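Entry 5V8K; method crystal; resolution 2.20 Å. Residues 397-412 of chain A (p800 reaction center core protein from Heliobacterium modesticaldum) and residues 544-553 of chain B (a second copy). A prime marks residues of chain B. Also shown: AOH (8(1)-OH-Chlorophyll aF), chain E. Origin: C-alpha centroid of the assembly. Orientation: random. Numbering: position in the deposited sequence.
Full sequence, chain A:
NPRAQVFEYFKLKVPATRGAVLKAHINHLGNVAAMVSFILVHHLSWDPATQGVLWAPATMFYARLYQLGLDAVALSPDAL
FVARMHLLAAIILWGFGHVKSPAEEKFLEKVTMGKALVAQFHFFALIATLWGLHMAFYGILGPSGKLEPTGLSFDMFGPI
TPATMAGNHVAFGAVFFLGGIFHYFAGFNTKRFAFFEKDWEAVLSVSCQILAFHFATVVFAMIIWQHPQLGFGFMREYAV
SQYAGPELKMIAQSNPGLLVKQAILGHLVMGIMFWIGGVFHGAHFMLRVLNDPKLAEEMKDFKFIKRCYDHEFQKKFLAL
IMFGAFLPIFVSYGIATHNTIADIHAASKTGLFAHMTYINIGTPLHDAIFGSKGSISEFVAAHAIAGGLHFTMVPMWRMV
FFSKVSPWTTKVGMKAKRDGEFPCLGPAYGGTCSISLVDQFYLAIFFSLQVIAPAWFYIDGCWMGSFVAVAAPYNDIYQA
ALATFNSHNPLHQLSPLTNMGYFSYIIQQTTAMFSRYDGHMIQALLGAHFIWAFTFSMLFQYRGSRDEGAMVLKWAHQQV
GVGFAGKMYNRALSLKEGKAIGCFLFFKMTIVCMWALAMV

Chain A (397-412) WRMVFFSKVSPWTTKV
Chain B (544-553) GSRDEGAMVL

Chain A supplies two helical segments, 397-401 and 407-411, joined by a non-helical link, and both cross the single chain B helix 544-553 steeply: N-to-C directions differ by 90° at 13.1 Å closest axial approach for the first and by 102° at 9.5 Å for the second. At the closer crossing the register pairs Trp408 with Glu548′, their CA atoms 5.2 Å apart. Together the stretches bury 590 Å².

The wider gap is bridged by Arg398 (m, t, p; chi4 169°), whose CA-to-CB bond points toward chain B. NH2 donates to Ser545′ O at 2.7 Å (166°) and to Glu548′ OE2 at 2.9 Å (172°), the latter a salt bridge; both acceptors lie at the guanidinium edge. Water 1 closes the circuit, accepting from Arg398 NE (3.0 Å) and donating to Glu548′ OE2 (2.5 Å). The guanidinium fits where Gly549′ lacks a side chain: an ideal CB there would lie 3.0 Å from Arg398 NH1 and 2.0 Å from AOH O1D, clashing with both. The chlorophyll's OBD accepts from Arg398 NH1 (3.3 Å) and Ser545′ OG (2.8 Å).

Glu548′, extended (t, t), reaches the N-terminus of the second helix, where Ser406 OG (chi1 p) donates to Glu548′ OE1 at 2.6 Å. The same OG caps that helix through weak bonds from Trp408 N (3.2 Å) and Thr409 N (3.3 Å). Phe402 flanks the carboxylate edge-on, CD2 4.1 Å from Glu548′ CD.

Trp408 (t, chi2 91°) packs its CB 3.6 Å from Glu548′ CG and sends NE1 to Asp547′ OD2 (2.7 Å, 154°). Met551′ (m, t, p) fills the hollow beside it: SD sits 3.5 Å from Trp408 CA, at the indole edge, while CE lies 3.7 Å from Pro407 CB and 3.9 Å from Lys411 CD.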

# COMPACT_ATOMS: atom_id res chain seq x y z
N TRP A 397 -13.33 0.08 -21.69
CA TRP A 397 -14.48 0.43 -22.51
C TRP A 397 -14.98 1.84 -22.23
O TRP A 397 -15.58 2.45 -23.11
CB TRP A 397 -15.60 -0.60 -22.35
CG TRP A 397 -15.26 -1.89 -23.04
CD1 TRP A 397 -14.95 -3.08 -22.44
CD2 TRP A 397 -15.18 -2.13 -24.45
NE1 TRP A 397 -14.71 -4.04 -23.37
CE2 TRP A 397 -14.85 -3.49 -24.63
CE3 TRP A 397 -15.37 -1.33 -25.59
CZ2 TRP A 397 -14.66 -4.07 -25.89
CZ3 TRP A 397 -15.21 -1.93 -26.86
CH2 TRP A 397 -14.85 -3.28 -26.99
N ARG A 398 -14.63 2.41 -21.08
CA ARG A 398 -14.92 3.83 -20.85
C ARG A 398 -14.02 4.74 -21.69
O ARG A 398 -14.48 5.78 -22.18
CB ARG A 398 -14.81 4.13 -19.35
CG ARG A 398 -15.96 3.50 -18.51
CD ARG A 398 -15.67 3.63 -17.03
NE ARG A 398 -15.77 5.01 -16.56
CZ ARG A 398 -15.76 5.34 -15.27
NH1 ARG A 398 -15.67 4.39 -14.36
NH2 ARG A 398 -15.91 6.61 -14.87
N MET A 399 -12.73 4.39 -21.86
CA MET A 399 -11.86 5.07 -22.82
C MET A 399 -12.52 5.16 -24.18
O MET A 399 -12.56 6.22 -24.80
CB MET A 399 -10.51 4.34 -22.98
CG MET A 399 -9.45 4.64 -21.96
SD MET A 399 -7.79 3.95 -22.45
CE MET A 399 -7.92 2.20 -22.16
N VAL A 400 -13.06 4.03 -24.63
CA VAL A 400 -13.61 3.91 -25.98
C VAL A 400 -14.89 4.72 -26.13
O VAL A 400 -15.08 5.41 -27.13
CB VAL A 400 -13.83 2.44 -26.32
CG1 VAL A 400 -14.54 2.30 -27.67
CG2 VAL A 400 -12.50 1.69 -26.32
N PHE A 401 -15.82 4.63 -25.15
CA PHE A 401 -17.19 5.10 -25.35
C PHE A 401 -17.64 6.24 -24.43
O PHE A 401 -18.68 6.86 -24.72
CB PHE A 401 -18.18 3.94 -25.18
CG PHE A 401 -18.16 2.95 -26.31
CD1 PHE A 401 -18.31 3.36 -27.63
CD2 PHE A 401 -17.98 1.60 -26.05
CE1 PHE A 401 -18.31 2.44 -28.69
CE2 PHE A 401 -17.96 0.67 -27.09
CZ PHE A 401 -18.11 1.09 -28.42
N PHE A 402 -16.90 6.56 -23.37
CA PHE A 402 -17.27 7.61 -22.43
C PHE A 402 -16.40 8.87 -22.52
O PHE A 402 -16.53 9.75 -21.65
CB PHE A 402 -17.20 7.08 -20.99
CG PHE A 402 -18.32 6.16 -20.60
CD1 PHE A 402 -18.64 5.04 -21.35
CD2 PHE A 402 -19.00 6.36 -19.40
CE1 PHE A 402 -19.65 4.18 -20.95
CE2 PHE A 402 -20.00 5.50 -19.00
CZ PHE A 402 -20.32 4.40 -19.77
N SER A 403 -15.51 8.99 -23.49
CA SER A 403 -14.48 10.02 -23.41
C SER A 403 -14.88 11.34 -24.06
O SER A 403 -14.21 12.34 -23.85
CB SER A 403 -13.18 9.49 -24.04
OG SER A 403 -12.56 8.57 -23.15
N LYS A 404 -16.00 11.38 -24.76
CA LYS A 404 -16.57 12.62 -25.26
C LYS A 404 -17.79 13.04 -24.46
O LYS A 404 -17.82 14.14 -23.89
CB LYS A 404 -16.92 12.44 -26.73
CG LYS A 404 -17.56 13.65 -27.38
CD LYS A 404 -16.56 14.75 -27.58
CE LYS A 404 -17.08 15.73 -28.64
NZ LYS A 404 -16.06 16.75 -28.90
N VAL A 405 -18.83 12.20 -24.42
CA VAL A 405 -19.97 12.44 -23.55
C VAL A 405 -20.30 11.14 -22.83
O VAL A 405 -19.91 10.05 -23.23
CB VAL A 405 -21.20 12.99 -24.30
CG1 VAL A 405 -20.88 14.30 -24.99
CG2 VAL A 405 -21.70 12.00 -25.32
N SER A 406 -20.97 11.29 -21.70
CA SER A 406 -21.39 10.16 -20.89
C SER A 406 -22.65 10.54 -20.16
O SER A 406 -23.06 11.72 -20.16
CB SER A 406 -20.29 9.75 -19.90
OG SER A 406 -20.22 10.70 -18.85
N PRO A 407 -23.34 9.59 -19.54
CA PRO A 407 -24.50 9.96 -18.73
C PRO A 407 -24.14 10.95 -17.64
O PRO A 407 -24.96 11.79 -17.28
CB PRO A 407 -24.99 8.62 -18.17
CG PRO A 407 -24.39 7.58 -19.06
CD PRO A 407 -23.15 8.13 -19.60
N TRP A 408 -22.89 10.91 -17.15
CA TRP A 408 -22.47 11.83 -16.10
C TRP A 408 -22.35 13.27 -16.62
O TRP A 408 -22.86 14.20 -15.98
CB TRP A 408 -21.15 11.33 -15.49
CG TRP A 408 -20.71 12.11 -14.33
CD1 TRP A 408 -21.00 11.88 -13.00
CD2 TRP A 408 -19.89 13.28 -14.37
NE1 TRP A 408 -20.41 12.85 -12.22
CE2 TRP A 408 -19.72 13.71 -13.03
CE3 TRP A 408 -19.29 14.02 -15.41
CZ2 TRP A 408 -19.00 14.86 -12.71
CZ3 TRP A 408 -18.56 15.15 -15.09
CH2 TRP A 408 -18.43 15.57 -13.75
N THR A 409 -21.73 13.47 -17.80
CA THR A 409 -21.60 14.83 -18.33
C THR A 409 -22.96 15.43 -18.64
O THR A 409 -23.19 16.64 -18.47
CB THR A 409 -20.72 14.88 -19.60
OG1 THR A 409 -21.31 14.11 -20.66
CG2 THR A 409 -19.31 14.38 -19.34
N THR A 410 -23.89 14.61 -19.11
CA THR A 410 -25.25 15.08 -19.30
C THR A 410 -25.94 15.37 -17.96
O THR A 410 -26.59 16.41 -17.80
CB THR A 410 -26.03 14.06 -20.12
OG1 THR A 410 -25.50 14.06 -21.45
CG2 THR A 410 -27.50 14.38 -20.17
N LYS A 411 -25.81 14.47 -16.99
CA LYS A 411 -26.39 14.70 -15.67
C LYS A 411 -25.97 16.05 -15.08
O LYS A 411 -26.79 16.75 -14.48
CB LYS A 411 -25.97 13.59 -14.71
CG LYS A 411 -26.54 13.77 -13.32
CD LYS A 411 -26.03 12.73 -12.32
CE LYS A 411 -26.67 12.95 -10.95
NZ LYS A 411 -28.10 13.41 -11.05
N VAL A 412 -24.69 16.42 -15.20
CA VAL A 412 -24.20 17.65 -14.58
C VAL A 412 -24.29 18.85 -15.50
O VAL A 412 -23.79 19.93 -15.14
CB VAL A 412 -22.74 17.53 -14.10
CG1 VAL A 412 -22.56 16.30 -13.26
CG2 VAL A 412 -21.75 17.54 -15.26
N GLY B 544 -14.10 11.68 -9.66
CA GLY B 544 -14.99 11.82 -10.80
C GLY B 544 -15.22 10.51 -11.53
O GLY B 544 -16.34 10.22 -11.97
N SER B 545 -14.15 9.73 -11.72
CA SER B 545 -14.29 8.41 -12.32
C SER B 545 -15.38 7.60 -11.61
O SER B 545 -16.24 6.99 -12.25
CB SER B 545 -12.97 7.66 -12.25
OG SER B 545 -13.10 6.41 -12.87
N ARG B 546 -15.32 7.58 -10.27
CA ARG B 546 -16.25 6.79 -9.48
C ARG B 546 -17.68 7.32 -9.55
O ARG B 546 -18.63 6.54 -9.59
CB ARG B 546 -15.74 6.77 -8.03
CG ARG B 546 -14.47 5.93 -7.87
CD ARG B 546 -13.71 6.26 -6.60
NE ARG B 546 -14.55 6.54 -5.43
CZ ARG B 546 -14.42 7.61 -4.65
NH1 ARG B 546 -15.26 7.79 -3.64
NH2 ARG B 546 -13.49 8.52 -4.87
N ASP B 547 -17.86 8.64 -9.56
CA ASP B 547 -19.21 9.20 -9.63
C ASP B 547 -19.87 8.86 -10.97
O ASP B 547 -21.06 8.55 -11.02
CB ASP B 547 -19.13 10.70 -9.41
CG ASP B 547 -20.46 11.32 -8.97
OD1 ASP B 547 -21.08 10.82 -7.99
OD2 ASP B 547 -20.87 12.30 -9.61
N GLU B 548 -19.07 8.84 -12.03
CA GLU B 548 -19.54 8.47 -13.36
C GLU B 548 -19.85 6.99 -13.45
O GLU B 548 -20.86 6.59 -14.03
CB GLU B 548 -18.46 8.87 -14.39
CG GLU B 548 -18.76 8.62 -15.85
CD GLU B 548 -17.67 9.20 -16.77
OE1 GLU B 548 -18.03 10.09 -17.59
OE2 GLU B 548 -16.48 8.77 -16.68
N GLY B 549 -18.99 6.15 -12.87
CA GLY B 549 -19.23 4.72 -12.91
C GLY B 549 -20.39 4.31 -12.01
O GLY B 549 -21.08 3.33 -12.28
N ALA B 550 -20.59 5.05 -10.92
CA ALA B 550 -21.66 4.76 -9.98
C ALA B 550 -23.03 4.83 -10.65
O ALA B 550 -23.95 4.12 -10.25
CB ALA B 550 -21.62 5.75 -8.83
N MET B 551 -23.18 5.66 -11.69
CA MET B 551 -24.46 5.79 -12.37
C MET B 551 -24.83 4.52 -13.11
O MET B 551 -26.01 4.18 -13.23
CB MET B 551 -24.42 6.95 -13.36
CG MET B 551 -24.32 8.32 -12.72
SD MET B 551 -24.16 9.58 -14.02
CE MET B 551 -25.81 9.62 -14.66
N VAL B 552 -23.82 3.79 -13.61
CA VAL B 552 -24.06 2.53 -14.29
C VAL B 552 -24.50 1.46 -13.29
O VAL B 552 -25.40 0.66 -13.56
CB VAL B 552 -22.78 2.11 -15.04
CG1 VAL B 552 -22.93 0.71 -15.67
CG2 VAL B 552 -22.47 3.12 -16.10
N LEU B 553 -23.83 1.40 -12.13
CA LEU B 553 -24.21 0.42 -11.12
C LEU B 553 -25.64 0.69 -10.59
O LEU B 553 -26.45 -0.24 -10.46
CB LEU B 553 -23.18 0.45 -9.98
CG LEU B 553 -21.81 -0.15 -10.35
CD1 LEU B 553 -20.76 0.32 -9.43
CD2 LEU B 553 -21.88 -1.62 -10.31
C1 AOH E . -17.73 -5.17 -10.40
C2 AOH E . -17.27 -5.35 -8.98
C3 AOH E . -16.25 -6.12 -8.63
C4 AOH E . -15.48 -6.90 -9.62
C5 AOH E . -15.93 -6.24 -7.17
C6 AOH E . -16.58 -7.48 -6.56
C7 AOH E . -15.93 -7.63 -5.20
C8 AOH E . -16.25 -8.62 -4.37
C9 AOH E . -17.33 -9.58 -4.77
C10 AOH E . -15.61 -8.67 -3.01
C11 AOH E . -14.24 -9.27 -2.81
C15 AOH E . -11.95 -10.58 -1.48
C14 AOH E . -12.84 -9.79 0.82
C13 AOH E . -12.99 -9.86 -0.68
C12 AOH E . -14.03 -9.27 -1.31
NB AOH E . -11.93 -1.60 -6.20
ND AOH E . -12.26 1.81 -8.37
C1A AOH E . -14.75 0.10 -8.88
C1B AOH E . -12.84 -2.58 -6.05
C1C AOH E . -9.42 0.05 -5.89
C1D AOH E . -11.41 2.84 -8.52
C2A AOH E . -15.91 -0.71 -9.38
C2B AOH E . -12.45 -3.55 -5.13
C2C AOH E . -8.19 0.68 -5.81
C2D AOH E . -11.93 3.79 -9.39
C3A AOH E . -15.88 -1.78 -8.29
C3B AOH E . -11.18 -3.13 -4.72
C3C AOH E . -8.30 1.84 -6.54
C3D AOH E . -13.17 3.29 -9.79
C4A AOH E . -14.56 -1.62 -7.58
C4B AOH E . -10.89 -1.96 -5.42
C4C AOH E . -9.61 1.82 -7.03
C4D AOH E . -13.34 2.05 -9.18
CAA AOH E . -15.68 -1.19 -10.81
CAB AOH E . -10.49 -3.92 -3.71
CAC AOH E . -7.20 2.79 -6.77
CAD AOH E . -14.29 3.40 -10.76
CBA AOH E . -16.98 -1.66 -11.44
CBB AOH E . -9.49 -3.55 -2.97
CBC AOH E . -7.53 4.22 -6.50
CBD AOH E . -15.21 2.24 -10.54
CED AOH E . -18.20 3.43 -8.40
CGA AOH E . -17.11 -3.15 -11.52
CGD AOH E . -16.58 2.71 -10.12
CHA AOH E . -14.54 1.42 -9.51
CHB AOH E . -14.15 -2.59 -6.76
CHC AOH E . -9.65 -1.22 -5.22
CHD AOH E . -10.09 2.91 -7.87
CMA AOH E . -17.02 -1.64 -7.29
CMB AOH E . -13.19 -4.77 -4.65
CMC AOH E . -6.96 0.19 -5.09
CMD AOH E . -11.25 5.07 -9.74
NA AOH E . -14.00 -0.45 -7.93
NC AOH E . -10.31 0.75 -6.61
O1 AOH E . -6.74 2.71 -8.15
O1A AOH E . -16.19 -3.86 -11.91
O1D AOH E . -17.50 2.78 -10.92
O2A AOH E . -17.94 -3.78 -10.58
O2D AOH E . -16.84 3.10 -8.76
OBD AOH E . -14.52 4.53 -11.31
MG AOH E . -12.24 0.21 -7.12
O HOH W 1 -15.00 7.40 -18.24
O HOH W 2 -13.27 1.29 -5.26